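Local structure of L-lysine 6-monooxygenase involved in desferrioxamine biosynthesis (Erwinia amylovora CFBP1430, 5O8P) at residues 17-22 against 394-399; 380-385 against 400-405; 23-28 against 64-69. The protein probably hydroxylates a terminal amine of cadaverine, using FAD and NADPH, in the pathway that makes the siderophore desferrioxamine. All blocks are in the same frame, centred on the assembly; numbering follows the deposited sequence.

Interaction 1: residues 17-22 against 394-399; sequences GPFNLG and PDLGMA. With FAD (flavin-adenine dinucleotide), chain C.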
loop_
_atom_site.group_PDB
_atom_site.type_symbol
_atom_site.label_atom_id
_atom_site.label_comp_id
_atom_site.label_asym_id
_atom_site.label_seq_id
_atom_site.Cartn_x
_atom_site.Cartn_y
_atom_site.Cartn_z
ATOM N N GLY B 17 17.630 -27.367 -12.587
ATOM C CA GLY B 17 16.552 -26.451 -12.250
ATOM C C GLY B 17 17.168 -25.263 -11.565
ATOM O O GLY B 17 18.390 -25.177 -11.502
ATOM N N PRO B 18 16.342 -24.344 -11.040
ATOM C CA PRO B 18 16.903 -23.182 -10.342
ATOM C C PRO B 18 17.732 -23.546 -9.122
ATOM O O PRO B 18 18.680 -22.816 -8.801
ATOM C CB PRO B 18 15.670 -22.372 -9.929
ATOM C CG PRO B 18 14.531 -22.934 -10.715
ATOM C CD PRO B 18 14.871 -24.361 -10.987
ATOM N N PHE B 19 17.408 -24.663 -8.475
ATOM C CA PHE B 19 18.212 -25.128 -7.340
ATOM C C PHE B 19 19.638 -25.572 -7.715
ATOM O O PHE B 19 20.597 -25.029 -7.170
ATOM C CB PHE B 19 17.478 -26.222 -6.552
ATOM C CG PHE B 19 16.158 -25.779 -6.013
ATOM C CD1 PHE B 19 16.019 -24.539 -5.366
ATOM C CD2 PHE B 19 15.054 -26.586 -6.110
ATOM C CE1 PHE B 19 14.810 -24.118 -4.871
ATOM C CE2 PHE B 19 13.833 -26.162 -5.596
ATOM C CZ PHE B 19 13.718 -24.926 -5.001
ATOM N N ASN B 20 19.792 -26.520 -8.640
ATOM C CA ASN B 20 21.145 -26.918 -9.080
ATOM C C ASN B 20 21.851 -25.841 -9.879
ATOM O O ASN B 20 23.070 -25.789 -9.860
ATOM C CB ASN B 20 21.156 -28.227 -9.866
ATOM C CG ASN B 20 21.304 -29.459 -8.987
ATOM O OD1 ASN B 20 21.487 -29.357 -7.789
ATOM N ND2 ASN B 20 21.218 -30.634 -9.587
ATOM N N LEU B 21 21.111 -24.976 -10.566
ATOM C CA LEU B 21 21.726 -23.823 -11.230
ATOM C C LEU B 21 22.326 -22.899 -10.176
ATOM O O LEU B 21 23.383 -22.302 -10.385
ATOM C CB LEU B 21 20.710 -23.065 -12.088
ATOM C CG LEU B 21 21.252 -21.864 -12.871
ATOM C CD1 LEU B 21 22.345 -22.296 -13.838
ATOM C CD2 LEU B 21 20.145 -21.124 -13.627
ATOM N N GLY B 22 21.644 -22.778 -9.038
ATOM C CA GLY B 22 22.177 -22.064 -7.881
ATOM C C GLY B 22 23.456 -22.692 -7.395
ATOM O O GLY B 22 24.493 -22.029 -7.350
ATOM N N PRO B 394 10.269 -26.280 -1.588
ATOM C CA PRO B 394 10.211 -25.653 -2.920
ATOM C C PRO B 394 10.553 -24.147 -2.987
ATOM O O PRO B 394 10.519 -23.572 -4.074
ATOM C CB PRO B 394 8.746 -25.873 -3.359
ATOM C CG PRO B 394 8.029 -26.530 -2.225
ATOM C CD PRO B 394 8.917 -26.475 -1.030
ATOM N N ASP B 395 10.872 -23.525 -1.854
ATOM C CA ASP B 395 11.127 -22.086 -1.754
ATOM C C ASP B 395 12.475 -21.756 -2.399
ATOM O O ASP B 395 13.506 -22.286 -1.982
ATOM C CB ASP B 395 11.123 -21.689 -0.255
ATOM C CG ASP B 395 10.907 -20.184 -0.011
ATOM O OD1 ASP B 395 11.261 -19.351 -0.862
ATOM O OD2 ASP B 395 10.394 -19.826 1.071
ATOM N N LEU B 396 12.466 -20.888 -3.409
ATOM C CA LEU B 396 13.704 -20.301 -3.944
ATOM C C LEU B 396 14.481 -19.543 -2.864
ATOM O O LEU B 396 15.711 -19.463 -2.923
ATOM C CB LEU B 396 13.420 -19.358 -5.120
ATOM C CG LEU B 396 12.884 -19.967 -6.416
ATOM C CD1 LEU B 396 12.662 -18.886 -7.467
ATOM C CD2 LEU B 396 13.809 -21.049 -6.945
ATOM N N GLY B 397 13.758 -18.993 -1.890
ATOM C CA GLY B 397 14.335 -18.311 -0.736
ATOM C C GLY B 397 15.219 -19.139 0.169
ATOM O O GLY B 397 16.044 -18.570 0.877
ATOM N N MET B 398 15.064 -20.461 0.167
ATOM C CA MET B 398 15.960 -21.336 0.941
ATOM C C MET B 398 16.878 -22.198 0.070
ATOM O O MET B 398 17.423 -23.206 0.532
ATOM C CB MET B 398 15.138 -22.174 1.920
ATOM C CG MET B 398 14.476 -21.316 2.986
ATOM S SD MET B 398 15.640 -20.450 4.077
ATOM C CE MET B 398 16.097 -21.761 5.236
ATOM N N ALA B 399 17.085 -21.754 -1.172
ATOM C CA ALA B 399 17.929 -22.452 -2.126
ATOM C C ALA B 399 19.382 -22.241 -1.762
ATOM O O ALA B 399 20.150 -23.199 -1.715
ATOM C CB ALA B 399 17.659 -21.959 -3.537
HETATM P PA FAD C . 13.057 -28.066 -12.308
HETATM O O1A FAD C . 12.611 -27.018 -13.310
HETATM O O2A FAD C . 12.154 -29.240 -12.014
HETATM O O5B FAD C . 14.486 -28.592 -12.849
HETATM C C5B FAD C . 14.745 -29.963 -13.132
HETATM C C4B FAD C . 15.618 -30.163 -14.365
HETATM O O4B FAD C . 16.186 -31.482 -14.333
HETATM C C3B FAD C . 14.828 -30.068 -15.665
HETATM O O3B FAD C . 15.540 -29.221 -16.578
HETATM C C2B FAD C . 14.693 -31.513 -16.141
HETATM O O2B FAD C . 14.648 -31.662 -17.564
HETATM C C1B FAD C . 15.950 -32.151 -15.580
HETATM N N9A FAD C . 15.935 -33.634 -15.454
HETATM C C8A FAD C . 15.011 -34.428 -14.874
HETATM N N7A FAD C . 15.381 -35.736 -14.972
HETATM C C5A FAD C . 16.562 -35.787 -15.623
HETATM C C6A FAD C . 17.520 -36.835 -16.073
HETATM N N6A FAD C . 17.284 -38.148 -15.836
HETATM N N1A FAD C . 18.644 -36.437 -16.725
HETATM C C2A FAD C . 18.905 -35.137 -16.977
HETATM N N3A FAD C . 18.077 -34.141 -16.606
HETATM C C4A FAD C . 16.919 -34.395 -15.937
HETATM N N1 FAD C . 8.983 -21.066 -6.008
HETATM C C2 FAD C . 9.351 -19.866 -5.488
HETATM O O2 FAD C . 10.041 -19.862 -4.443
HETATM N N3 FAD C . 9.006 -18.692 -6.063
HETATM C C4 FAD C . 8.267 -18.640 -7.186
HETATM O O4 FAD C . 7.957 -17.545 -7.694
HETATM C C4X FAD C . 7.825 -19.909 -7.817
HETATM N N5 FAD C . 7.085 -19.925 -8.947
HETATM C C5X FAD C . 6.695 -21.100 -9.495
HETATM C C6 FAD C . 5.931 -21.055 -10.659
HETATM C C7 FAD C . 5.494 -22.222 -11.281
HETATM C C7M FAD C . 4.665 -22.147 -12.540
HETATM C C8 FAD C . 5.856 -23.540 -10.684
HETATM C C8M FAD C . 5.397 -24.816 -11.336
HETATM C C9 FAD C . 6.618 -23.596 -9.515
HETATM C C9A FAD C . 7.067 -22.426 -8.877
HETATM N N10 FAD C . 7.856 -22.432 -7.677
HETATM C C10 FAD C . 8.236 -21.171 -7.137
HETATM C "C1'" FAD C . 8.296 -23.670 -6.978
HETATM C "C2'" FAD C . 9.713 -24.122 -7.400
HETATM O "O2'" FAD C . 10.622 -23.001 -7.398
HETATM C "C3'" FAD C . 9.762 -24.821 -8.773
HETATM O "O3'" FAD C . 8.947 -26.003 -8.763
HETATM C "C4'" FAD C . 11.180 -25.211 -9.209
HETATM O "O4'" FAD C . 11.239 -25.275 -10.638
HETATM C "C5'" FAD C . 11.627 -26.555 -8.639
HETATM O "O5'" FAD C . 13.055 -26.603 -8.625
HETATM P P FAD C . 13.840 -27.729 -9.449
HETATM O O1P FAD C . 15.325 -27.472 -9.294
HETATM O O2P FAD C . 13.243 -29.018 -8.956
HETATM O O3P FAD C . 13.359 -27.252 -10.930
#

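Interaction 2: residues 380-385 against 400-405; sequences FVQNAE and CYRNSV. With FAD (flavin-adenine dinucleotide), chain C.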
loop_
_atom_site.group_PDB
_atom_site.type_symbol
_atom_site.label_atom_id
_atom_site.label_comp_id
_atom_site.label_asym_id
_atom_site.label_seq_id
_atom_site.Cartn_x
_atom_site.Cartn_y
_atom_site.Cartn_z
ATOM N N PHE B 380 22.973 -36.563 -2.352
ATOM C CA PHE B 380 22.137 -35.488 -1.809
ATOM C C PHE B 380 20.939 -35.207 -2.694
ATOM O O PHE B 380 20.939 -35.556 -3.865
ATOM C CB PHE B 380 22.965 -34.218 -1.659
ATOM C CG PHE B 380 24.101 -34.365 -0.706
ATOM C CD1 PHE B 380 23.898 -34.211 0.651
ATOM C CD2 PHE B 380 25.368 -34.687 -1.162
ATOM C CE1 PHE B 380 24.943 -34.348 1.544
ATOM C CE2 PHE B 380 26.420 -34.831 -0.287
ATOM C CZ PHE B 380 26.204 -34.667 1.069
ATOM N N VAL B 381 19.935 -34.540 -2.141
ATOM C CA VAL B 381 18.758 -34.176 -2.929
ATOM C C VAL B 381 18.409 -32.701 -2.735
ATOM O O VAL B 381 18.622 -32.170 -1.663
ATOM C CB VAL B 381 17.544 -35.084 -2.613
ATOM C CG1 VAL B 381 17.823 -36.549 -2.975
ATOM C CG2 VAL B 381 17.076 -34.961 -1.157
ATOM N N GLN B 382 17.903 -32.068 -3.790
ATOM C CA GLN B 382 17.392 -30.696 -3.772
ATOM C C GLN B 382 15.912 -30.835 -4.091
ATOM O O GLN B 382 15.574 -31.335 -5.158
ATOM C CB GLN B 382 18.030 -29.859 -4.879
ATOM C CG GLN B 382 19.542 -29.791 -4.835
ATOM C CD GLN B 382 20.064 -28.411 -4.539
ATOM O OE1 GLN B 382 19.679 -27.792 -3.557
ATOM N NE2 GLN B 382 20.952 -27.909 -5.403
ATOM N N ASN B 383 15.029 -30.383 -3.195
ATOM C CA ASN B 383 13.587 -30.388 -3.457
ATOM C C ASN B 383 12.978 -31.804 -3.628
ATOM O O ASN B 383 12.136 -32.012 -4.502
ATOM C CB ASN B 383 13.300 -29.508 -4.698
ATOM C CG ASN B 383 11.832 -29.072 -4.838
ATOM O OD1 ASN B 383 11.133 -28.752 -3.863
ATOM N ND2 ASN B 383 11.369 -29.032 -6.091
ATOM N N ALA B 384 13.382 -32.767 -2.814
ATOM C CA ALA B 384 12.589 -34.015 -2.658
ATOM C C ALA B 384 12.487 -34.427 -1.178
ATOM O O ALA B 384 12.347 -35.611 -0.846
ATOM C CB ALA B 384 13.174 -35.131 -3.516
ATOM N N GLU B 385 12.577 -33.428 -0.302
ATOM C CA GLU B 385 12.643 -33.620 1.144
ATOM C C GLU B 385 11.511 -32.873 1.869
ATOM O O GLU B 385 11.623 -32.639 3.071
ATOM C CB GLU B 385 14.041 -33.209 1.677
ATOM C CG GLU B 385 14.374 -31.704 1.706
ATOM C CD GLU B 385 14.867 -31.108 0.402
ATOM O OE1 GLU B 385 14.681 -31.730 -0.651
ATOM O OE2 GLU B 385 15.408 -29.990 0.437
ATOM N N CYS B 400 19.762 -20.991 -1.504
ATOM C CA CYS B 400 21.128 -20.686 -1.039
ATOM C C CYS B 400 21.466 -21.322 0.315
ATOM O O CYS B 400 22.597 -21.762 0.499
ATOM C CB CYS B 400 21.369 -19.190 -0.956
ATOM S SG CYS B 400 21.678 -18.422 -2.541
ATOM N N TYR B 401 20.502 -21.375 1.248
ATOM C CA TYR B 401 20.731 -22.070 2.517
ATOM C C TYR B 401 21.125 -23.524 2.230
ATOM O O TYR B 401 22.202 -23.971 2.646
ATOM C CB TYR B 401 19.514 -22.020 3.480
ATOM C CG TYR B 401 19.719 -22.892 4.711
ATOM C CD1 TYR B 401 20.593 -22.500 5.725
ATOM C CD2 TYR B 401 19.091 -24.136 4.836
ATOM C CE1 TYR B 401 20.844 -23.322 6.817
ATOM C CE2 TYR B 401 19.308 -24.950 5.945
ATOM C CZ TYR B 401 20.192 -24.529 6.936
ATOM O OH TYR B 401 20.466 -25.292 8.050
ATOM N N ARG B 402 20.267 -24.236 1.499
ATOM C CA ARG B 402 20.495 -25.661 1.226
ATOM C C ARG B 402 21.810 -25.879 0.446
ATOM O O ARG B 402 22.646 -26.705 0.835
ATOM C CB ARG B 402 19.300 -26.289 0.485
ATOM C CG ARG B 402 19.310 -27.817 0.438
ATOM C CD ARG B 402 18.136 -28.440 -0.297
ATOM N NE ARG B 402 17.706 -27.621 -1.434
ATOM C CZ ARG B 402 16.473 -27.169 -1.663
ATOM N NH1 ARG B 402 15.440 -27.503 -0.891
ATOM N NH2 ARG B 402 16.257 -26.406 -2.731
ATOM N N ASN B 403 22.007 -25.098 -0.611
ATOM C CA ASN B 403 23.250 -25.149 -1.382
ATOM C C ASN B 403 24.495 -24.905 -0.518
ATOM O O ASN B 403 25.527 -25.564 -0.702
ATOM C CB ASN B 403 23.205 -24.152 -2.558
ATOM C CG ASN B 403 22.284 -24.605 -3.682
ATOM O OD1 ASN B 403 22.181 -25.794 -3.967
ATOM N ND2 ASN B 403 21.617 -23.656 -4.328
ATOM N N SER B 404 24.388 -23.987 0.440
ATOM C CA SER B 404 25.494 -23.710 1.355
ATOM C C SER B 404 25.847 -24.869 2.280
ATOM O O SER B 404 27.032 -25.009 2.623
ATOM C CB SER B 404 25.222 -22.456 2.180
ATOM O OG SER B 404 25.267 -21.320 1.348
ATOM N N VAL B 405 24.856 -25.678 2.681
ATOM C CA VAL B 405 25.145 -26.848 3.549
ATOM C C VAL B 405 25.609 -28.028 2.691
ATOM O O VAL B 405 26.378 -28.872 3.153
ATOM C CB VAL B 405 23.997 -27.257 4.556
ATOM C CG1 VAL B 405 23.060 -26.095 4.892
ATOM C CG2 VAL B 405 23.190 -28.456 4.092
HETATM P PA FAD C . 13.057 -28.066 -12.308
HETATM O O1A FAD C . 12.611 -27.018 -13.310
HETATM O O2A FAD C . 12.154 -29.240 -12.014
HETATM O O5B FAD C . 14.486 -28.592 -12.849
HETATM C C5B FAD C . 14.745 -29.963 -13.132
HETATM C C4B FAD C . 15.618 -30.163 -14.365
HETATM O O4B FAD C . 16.186 -31.482 -14.333
HETATM C C3B FAD C . 14.828 -30.068 -15.665
HETATM O O3B FAD C . 15.540 -29.221 -16.578
HETATM C C2B FAD C . 14.693 -31.513 -16.141
HETATM O O2B FAD C . 14.648 -31.662 -17.564
HETATM C C1B FAD C . 15.950 -32.151 -15.580
HETATM N N9A FAD C . 15.935 -33.634 -15.454
HETATM C C8A FAD C . 15.011 -34.428 -14.874
HETATM N N7A FAD C . 15.381 -35.736 -14.972
HETATM C C5A FAD C . 16.562 -35.787 -15.623
HETATM C C6A FAD C . 17.520 -36.835 -16.073
HETATM N N6A FAD C . 17.284 -38.148 -15.836
HETATM N N1A FAD C . 18.644 -36.437 -16.725
HETATM C C2A FAD C . 18.905 -35.137 -16.977
HETATM N N3A FAD C . 18.077 -34.141 -16.606
HETATM C C4A FAD C . 16.919 -34.395 -15.937
HETATM N N1 FAD C . 8.983 -21.066 -6.008
HETATM C C2 FAD C . 9.351 -19.866 -5.488
HETATM O O2 FAD C . 10.041 -19.862 -4.443
HETATM N N3 FAD C . 9.006 -18.692 -6.063
HETATM C C4 FAD C . 8.267 -18.640 -7.186
HETATM O O4 FAD C . 7.957 -17.545 -7.694
HETATM C C4X FAD C . 7.825 -19.909 -7.817
HETATM N N5 FAD C . 7.085 -19.925 -8.947
HETATM C C5X FAD C . 6.695 -21.100 -9.495
HETATM C C6 FAD C . 5.931 -21.055 -10.659
HETATM C C7 FAD C . 5.494 -22.222 -11.281
HETATM C C7M FAD C . 4.665 -22.147 -12.540
HETATM C C8 FAD C . 5.856 -23.540 -10.684
HETATM C C8M FAD C . 5.397 -24.816 -11.336
HETATM C C9 FAD C . 6.618 -23.596 -9.515
HETATM C C9A FAD C . 7.067 -22.426 -8.877
HETATM N N10 FAD C . 7.856 -22.432 -7.677
HETATM C C10 FAD C . 8.236 -21.171 -7.137
HETATM C "C1'" FAD C . 8.296 -23.670 -6.978
HETATM C "C2'" FAD C . 9.713 -24.122 -7.400
HETATM O "O2'" FAD C . 10.622 -23.001 -7.398
HETATM C "C3'" FAD C . 9.762 -24.821 -8.773
HETATM O "O3'" FAD C . 8.947 -26.003 -8.763
HETATM C "C4'" FAD C . 11.180 -25.211 -9.209
HETATM O "O4'" FAD C . 11.239 -25.275 -10.638
HETATM C "C5'" FAD C . 11.627 -26.555 -8.639
HETATM O "O5'" FAD C . 13.055 -26.603 -8.625
HETATM P P FAD C . 13.840 -27.729 -9.449
HETATM O O1P FAD C . 15.325 -27.472 -9.294
HETATM O O2P FAD C . 13.243 -29.018 -8.956
HETATM O O3P FAD C . 13.359 -27.252 -10.930
#

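Interaction 3: residues 23-28 against 64-69; sequences LACLSE and DLVTLA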
loop_
_atom_site.group_PDB
_atom_site.type_symbol
_atom_site.label_atom_id
_atom_site.label_comp_id
_atom_site.label_asym_id
_atom_site.label_seq_id
_atom_site.Cartn_x
_atom_site.Cartn_y
_atom_site.Cartn_z
ATOM N N LEU B 23 23.394 -23.981 -7.064
ATOM C CA LEU B 23 24.593 -24.724 -6.637
ATOM C C LEU B 23 25.757 -24.518 -7.602
ATOM O O LEU B 23 26.905 -24.362 -7.176
ATOM C CB LEU B 23 24.301 -26.222 -6.504
ATOM C CG LEU B 23 25.380 -27.101 -5.865
ATOM C CD1 LEU B 23 25.906 -26.508 -4.579
ATOM C CD2 LEU B 23 24.830 -28.494 -5.612
ATOM N N ALA B 24 25.451 -24.493 -8.900
ATOM C CA ALA B 24 26.466 -24.303 -9.926
ATOM C C ALA B 24 27.141 -22.946 -9.837
ATOM O O ALA B 24 28.371 -22.875 -9.922
ATOM C CB ALA B 24 25.871 -24.503 -11.306
ATOM N N CYS B 25 26.359 -21.879 -9.670
ATOM C CA CYS B 25 26.944 -20.543 -9.513
ATOM C C CYS B 25 27.750 -20.426 -8.230
ATOM O O CYS B 25 28.764 -19.750 -8.179
ATOM C CB CYS B 25 25.870 -19.468 -9.485
ATOM S SG CYS B 25 24.771 -19.416 -10.901
ATOM N N LEU B 26 27.273 -21.069 -7.179
ATOM C CA LEU B 26 27.964 -21.029 -5.905
ATOM C C LEU B 26 29.222 -21.872 -5.926
ATOM O O LEU B 26 30.201 -21.476 -5.308
ATOM C CB LEU B 26 27.040 -21.441 -4.756
ATOM C CG LEU B 26 25.921 -20.437 -4.448
ATOM C CD1 LEU B 26 24.975 -20.994 -3.392
ATOM C CD2 LEU B 26 26.487 -19.102 -3.995
ATOM N N SER B 27 29.206 -23.010 -6.636
ATOM C CA SER B 27 30.379 -23.917 -6.678
ATOM C C SER B 27 31.478 -23.494 -7.640
ATOM O O SER B 27 32.631 -23.789 -7.373
ATOM C CB SER B 27 29.976 -25.366 -6.959
ATOM O OG SER B 27 29.156 -25.504 -8.084
ATOM N N GLU B 28 31.145 -22.811 -8.739
ATOM C CA GLU B 28 32.156 -22.435 -9.753
ATOM C C GLU B 28 33.437 -21.785 -9.193
ATOM O O GLU B 28 34.528 -22.273 -9.488
ATOM C CB GLU B 28 31.578 -21.544 -10.860
ATOM C CG GLU B 28 32.321 -21.686 -12.194
ATOM C CD GLU B 28 31.860 -20.725 -13.286
ATOM O OE1 GLU B 28 31.427 -19.604 -12.932
ATOM O OE2 GLU B 28 31.944 -21.081 -14.497
ATOM N N ASP B 64 17.597 -14.947 -5.440
ATOM C CA ASP B 64 18.083 -15.226 -6.766
ATOM C C ASP B 64 18.975 -16.477 -6.610
ATOM O O ASP B 64 18.742 -17.277 -5.710
ATOM C CB ASP B 64 18.816 -13.985 -7.327
ATOM C CG ASP B 64 20.059 -13.571 -6.503
ATOM O OD1 ASP B 64 20.485 -14.302 -5.585
ATOM O OD2 ASP B 64 20.618 -12.490 -6.775
ATOM N N LEU B 65 19.992 -16.652 -7.448
ATOM C CA LEU B 65 20.752 -17.902 -7.446
ATOM C C LEU B 65 21.802 -17.976 -6.331
ATOM O O LEU B 65 22.189 -19.077 -5.909
ATOM C CB LEU B 65 21.397 -18.090 -8.818
ATOM C CG LEU B 65 20.398 -18.208 -9.981
ATOM C CD1 LEU B 65 21.045 -17.909 -11.326
ATOM C CD2 LEU B 65 19.770 -19.597 -9.988
ATOM N N VAL B 66 22.214 -16.804 -5.837
ATOM C CA VAL B 66 23.438 -16.645 -5.038
ATOM C C VAL B 66 23.401 -15.663 -3.852
ATOM O O VAL B 66 24.056 -15.917 -2.839
ATOM C CB VAL B 66 24.617 -16.225 -5.947
ATOM C CG1 VAL B 66 24.948 -17.334 -6.936
ATOM C CG2 VAL B 66 24.330 -14.934 -6.697
ATOM N N THR B 67 22.665 -14.553 -3.974
ATOM C CA THR B 67 22.730 -13.437 -3.016
ATOM C C THR B 67 22.582 -13.820 -1.523
ATOM O O THR B 67 23.244 -13.219 -0.688
ATOM C CB THR B 67 21.736 -12.304 -3.397
ATOM O OG1 THR B 67 22.098 -11.722 -4.653
ATOM C CG2 THR B 67 21.744 -11.182 -2.401
ATOM N N LEU B 68 21.753 -14.800 -1.167
ATOM C CA LEU B 68 21.584 -15.138 0.262
ATOM C C LEU B 68 22.756 -15.917 0.835
ATOM O O LEU B 68 22.855 -16.087 2.041
ATOM C CB LEU B 68 20.261 -15.869 0.528
ATOM C CG LEU B 68 18.988 -15.029 0.283
ATOM C CD1 LEU B 68 17.730 -15.825 0.562
ATOM C CD2 LEU B 68 18.967 -13.731 1.067
ATOM N N ALA B 69 23.615 -16.426 -0.034
ATOM C CA ALA B 69 24.881 -17.021 0.373
ATOM C C ALA B 69 26.056 -16.079 0.132
ATOM O O ALA B 69 27.018 -16.104 0.898
ATOM C CB ALA B 69 25.103 -18.314 -0.389
#

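Interaction 1: residues 17-22 against 394-399
F19 and P18, in the first turn of helix 18-27, pack against P394 and L396 of the loop before helix 399-410 and A399 at its start. The contact is largely apolar, with two backbone carbonyls, of P394 and D395, against the F19 ring and no hydrogen bond across it. F19 has the most surface buried by the contact: chi1 of -59° sets CG anti to the carbonyl carbon, and the ring extends into the bend of the loop. At its edge, close to the ring plane, CD1 meets A399 CB at 3.6 Å, and CZ lies 3.6 Å from P394 O. L396 CD2 comes up obliquely to F19 CE1 at 3.8 Å, and the same methyl touches P18 CB.

The hydrogen bonds to FAD come from 394-399. L396 N gives a nearly straight one to flavin O2 (2.8 Å, 170°), while the leucine side chain lies beside the pyrimidine end of the isoalloxazine. P394 O receives a weak bond from ribityl O2'. Within the loop, D395 OD1 accepts from G397 N, an Asx turn that ties down the bend. Segment 17-22 touches the pyrophosphate region through carbon atoms: G17 CA, at the N-cap, lies next to O5B, P18 CD near O3P, and F19 CD2 and CE2 border O5'. The glycine-led helix start at the pyrophosphate is the classic Rossmann-type arrangement for dinucleotides, where the helix end may help offset phosphate charge.

Helix 18-27 follows strand 8-14 of the mixed sheet. Helix 100-113 covers one flank, with Y103 against both P18 and L396, and M398 packs against helix 246-253.

Interaction 2: residues 380-385 against 400-405
R402 and Q382 carry most of this buried contact, which joins the end of strand 379-381 to helix 399-410 within the Rossmann-type FAD-binding fold; the strand pairs in parallel with 155-157. From the helix, R402 extends CG anti to the backbone N (chi1 -167°) and then bends at chi3, bringing its guanidinium against the loop after the strand. NE donates to Q382 OE1 at 2.9 Å, approaching in the plane of that carbonyl. The two flat groups stand 83° apart. Backbone atoms of the loop cover one guanidinium face near its rim, with N383 N 3.7 Å above the plane.

The other end of the same amide is also engaged. Q382 NE2 donates to N403 OD1 at 2.8 Å, and it bonds N20 OD1 of helix 18-27 as well. With OE1 accepting from R402 and NE2 donating, the buried amide is fixed in its rotation, while N403 ND2 makes a weak bond to F19 O.

E385, at the N-cap of helix 386-389, faces R402 from the loop in a buried salt bridge, and R402 NH1 has a second acceptor in T393 O. N383 ND2 makes a weak bond to FAD O2P. The E385 carboxylate is itself shared: OE1 accepts from A384 N at 2.7 Å, while OE2 takes R402 NH1 on its syn side at 2.8 Å.

Interaction 3: residues 23-28 against 64-69
D64 OD1 is gripped by two backbone N-H groups, and one of them belongs to V66, the residue that packs against both C25 and L26 of helix 18-27. T67 N supplies the shorter bond, 2.7 Å, on the syn lone pair; V66 N comes from above the carboxylate plane at 3.1 Å. The other oxygen, OD2, is bonded to T67 OG1 at 2.7 Å and also to L77 N at the start of helix 77-83. The aspartate thus winds residues 64-67 into an Asx turn, and A69 N, bonded to V66 O, continues the curl.

The side-chain contacts between the segments are apolar, and no hydrogen bond crosses. V66 CG1, anti to the carbonyl carbon (chi1 -65°), meets two consecutive helix residues, touching C25 CB and lying 3.8 Å from L26 CD2. The L26 and V66 side chains slide past each other in opposite directions. Further along, both L26 methyls touch A69 CB, CD2 at 3.9 Å. At the near end of the curl, L65 CD1 meets C25 SG at 4.0 Å.

Helix 18-27 is the first helix of the Rossmann-type FAD-binding fold, and its start faces the cofactor; here its C-terminal half packs against the loop between strand 56-57 and helix 77-83. Helix 399-410 adjoins the same surface, N403 touching L26 and S404 touching A69. Helix 100-113 adds Y106, whose OH bonds L65 N. L68 O accepts a hydrogen bond from K82 NZ of the second subunit.

How the interactions relate
Interactions 1 and 3 share helix 18-27, the first using its start at the FAD pyrophosphate and the other its C-terminal half, with centres 9 Å apart. Interaction 2, centred 8 Å and 12 Å from them, touches the helix through N20 and F19: N20 OD1 meets Q382 NE2 at 2.8 Å, and the guanidinium of R402 makes a cation-pi contact with F19, so the ring beside the ribityl-phosphate chain is also held by R402 of interaction 2. L65 links interactions 1 and 3, its CD2 reaching P18 O at 3.6 Å. Interactions 1 and 2 touch FAD, whereas the L65 side chain stays about 9 Å from it; all three contacts come within reach of the second subunit.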